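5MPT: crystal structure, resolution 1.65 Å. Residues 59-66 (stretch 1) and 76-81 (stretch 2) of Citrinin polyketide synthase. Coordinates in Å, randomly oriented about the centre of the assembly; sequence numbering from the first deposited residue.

Stretch 1, residues 59-66: AFEQLGCP
Stretch 2, residues 76-81: LERVPY

Stretch 1 is the last part of a helix and the turn that ends it. Residues 59-62 are helical, near phi/psi -60/-41, and Leu-63 is the first to leave, at -92/13. Gly-64 then takes a left-handed 91/13, where a CB would jam against the preceding carbonyl O, so the backbone itself calls for glycine. Cys-65 is extended, at -101/110. Hydrogen bonds hold the turn: Leu-63 N to Ala-59 O at 2.9 Å, Gly-64 N to Glu-61 O at 3.0 Å, and Cys-65 N to Phe-60 O at 2.8 Å.

Stretch 2 is extended, with phi from -62 to -111 and psi from 134 to 157 through Leu-76 to Pro-80; Tyr-81 opens to -172/160. The register is set by Leu-63 and Val-79, whose CA atoms lie 6.2 Å apart. No hydrogen bond crosses between the stretches, so packing alone joins them, burying 344 Å².

Val-79 (chi1 m) is the knob, its CA-to-CB bond pointing toward stretch 1. Val-79 CG1 stands 3.8 Å from the centroid of the Phe-60 ring, 10° off the normal, a CH-pi contact over the face, while Val-79 CG2 lies 3.7 Å from Phe-60 CE1. Phe-60 (chi1 -89°, chi2 37°) starts sideways, but its ring end comes nearer. Val-79 CG1 also meets Cys-65 CB at 3.7 Å and Leu-63 CB at 4.3 Å, so one methyl touches three residues.

The CA-to-CB bond of Leu-63 (m, t) points toward stretch 2, and Leu-63 CB packs 4.0 Å from Pro-80 CD, with Leu-63 O 3.8 Å from that same CD. Cys-65 (chi1 t) brings SG to 4.1 Å from Leu-76 CB (Leu-76 is m, t). The CA-to-CB bond of Arg-78 points away from stretch 1, and its extended chain (t, t, t, chi4 84°) donates from Arg-78 NE to Tyr-81 OH at 2.7 Å, within stretch 2; Tyr-81 has chi1 p, chi2 84°.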

# COMPACT_ATOMS: atom_id res chain seq x y z
N ALA A 59 21.00 12.93 -7.61
CA ALA A 59 21.52 11.67 -8.13
C ALA A 59 22.02 11.82 -9.57
O ALA A 59 23.05 11.27 -9.96
CB ALA A 59 20.43 10.59 -8.02
N PHE A 60 21.26 12.56 -10.37
CA PHE A 60 21.63 12.79 -11.76
C PHE A 60 22.97 13.51 -11.87
O PHE A 60 23.85 13.13 -12.66
CB PHE A 60 20.50 13.59 -12.41
CG PHE A 60 19.43 12.74 -12.99
CD1 PHE A 60 19.02 11.57 -12.35
CD2 PHE A 60 18.82 13.10 -14.17
CE1 PHE A 60 18.06 10.77 -12.91
CE2 PHE A 60 17.83 12.29 -14.72
CZ PHE A 60 17.46 11.14 -14.10
N GLU A 61 23.16 14.54 -11.05
CA GLU A 61 24.43 15.26 -11.00
C GLU A 61 25.57 14.29 -10.65
O GLU A 61 26.63 14.28 -11.31
CB GLU A 61 24.28 16.40 -9.97
CG GLU A 61 25.14 17.67 -10.13
CD GLU A 61 25.04 18.33 -11.50
OE1 GLU A 61 25.97 18.15 -12.29
OE2 GLU A 61 24.03 19.01 -11.78
N GLN A 62 25.34 13.46 -9.63
CA GLN A 62 26.31 12.45 -9.23
C GLN A 62 26.63 11.48 -10.35
O GLN A 62 27.77 11.01 -10.47
CB GLN A 62 25.78 11.71 -8.00
CG GLN A 62 25.74 12.60 -6.77
CD GLN A 62 24.89 12.00 -5.65
OE1 GLN A 62 24.36 10.89 -5.76
NE2 GLN A 62 24.79 12.73 -4.56
N LEU A 63 25.65 11.19 -11.21
CA LEU A 63 25.84 10.26 -12.31
C LEU A 63 26.28 10.95 -13.59
O LEU A 63 26.23 10.33 -14.66
CB LEU A 63 24.54 9.47 -12.54
CG LEU A 63 24.22 8.54 -11.37
CD1 LEU A 63 22.81 7.96 -11.47
CD2 LEU A 63 25.26 7.40 -11.30
N GLY A 64 26.69 12.21 -13.52
CA GLY A 64 27.27 12.88 -14.66
C GLY A 64 26.31 13.62 -15.55
O GLY A 64 26.70 14.02 -16.66
N CYS A 65 25.08 13.84 -15.10
CA CYS A 65 24.09 14.64 -15.81
C CYS A 65 24.01 16.01 -15.17
O CYS A 65 23.46 16.14 -14.06
CB CYS A 65 22.71 13.98 -15.78
SG CYS A 65 21.51 14.84 -16.81
N PRO A 66 24.48 17.09 -15.86
CA PRO A 66 24.58 18.44 -15.29
C PRO A 66 23.26 19.19 -15.30
O PRO A 66 23.18 20.34 -15.72
CB PRO A 66 25.61 19.11 -16.20
CG PRO A 66 25.35 18.47 -17.51
CD PRO A 66 25.06 17.04 -17.22
N LEU A 76 20.23 16.38 -22.80
CA LEU A 76 20.76 15.65 -21.66
C LEU A 76 20.86 14.18 -22.02
O LEU A 76 19.92 13.60 -22.58
CB LEU A 76 19.86 15.82 -20.42
CG LEU A 76 19.59 17.25 -19.94
CD1 LEU A 76 18.61 17.26 -18.77
CD2 LEU A 76 20.87 17.89 -19.54
N GLU A 77 22.00 13.57 -21.69
CA GLU A 77 22.14 12.14 -21.89
C GLU A 77 21.45 11.38 -20.77
O GLU A 77 21.32 11.86 -19.64
CB GLU A 77 23.62 11.76 -21.96
CG GLU A 77 24.36 12.43 -23.12
CD GLU A 77 23.75 12.07 -24.47
OE1 GLU A 77 23.62 10.86 -24.74
OE2 GLU A 77 23.39 12.99 -25.24
N ARG A 78 20.96 10.19 -21.11
CA ARG A 78 20.36 9.34 -20.10
C ARG A 78 21.40 8.96 -19.06
O ARG A 78 22.56 8.70 -19.40
CB ARG A 78 19.78 8.08 -20.76
CG ARG A 78 18.62 7.46 -20.05
CD ARG A 78 17.84 6.52 -20.95
NE ARG A 78 16.66 5.98 -20.26
CZ ARG A 78 15.48 6.60 -20.17
NH1 ARG A 78 14.48 6.02 -19.51
NH2 ARG A 78 15.29 7.78 -20.74
N VAL A 79 20.99 8.91 -17.80
CA VAL A 79 21.90 8.49 -16.74
C VAL A 79 22.10 6.98 -16.78
O VAL A 79 21.24 6.27 -17.31
CB VAL A 79 21.40 8.95 -15.36
CG1 VAL A 79 21.46 10.48 -15.29
CG2 VAL A 79 20.02 8.45 -15.09
N PRO A 80 23.20 6.46 -16.24
CA PRO A 80 23.37 5.00 -16.15
C PRO A 80 22.52 4.38 -15.06
O PRO A 80 22.24 5.00 -14.03
CB PRO A 80 24.86 4.85 -15.82
CG PRO A 80 25.24 6.15 -15.17
CD PRO A 80 24.43 7.19 -15.85
N TYR A 81 22.15 3.12 -15.29
CA TYR A 81 21.37 2.38 -14.31
C TYR A 81 21.28 0.94 -14.77
O TYR A 81 21.49 0.64 -15.96
CB TYR A 81 19.97 2.98 -14.08
CG TYR A 81 19.15 3.14 -15.34
CD1 TYR A 81 18.42 2.09 -15.86
CD2 TYR A 81 19.07 4.37 -15.97
CE1 TYR A 81 17.67 2.25 -17.02
CE2 TYR A 81 18.33 4.54 -17.12
CZ TYR A 81 17.63 3.48 -17.64
OH TYR A 81 16.90 3.70 -18.78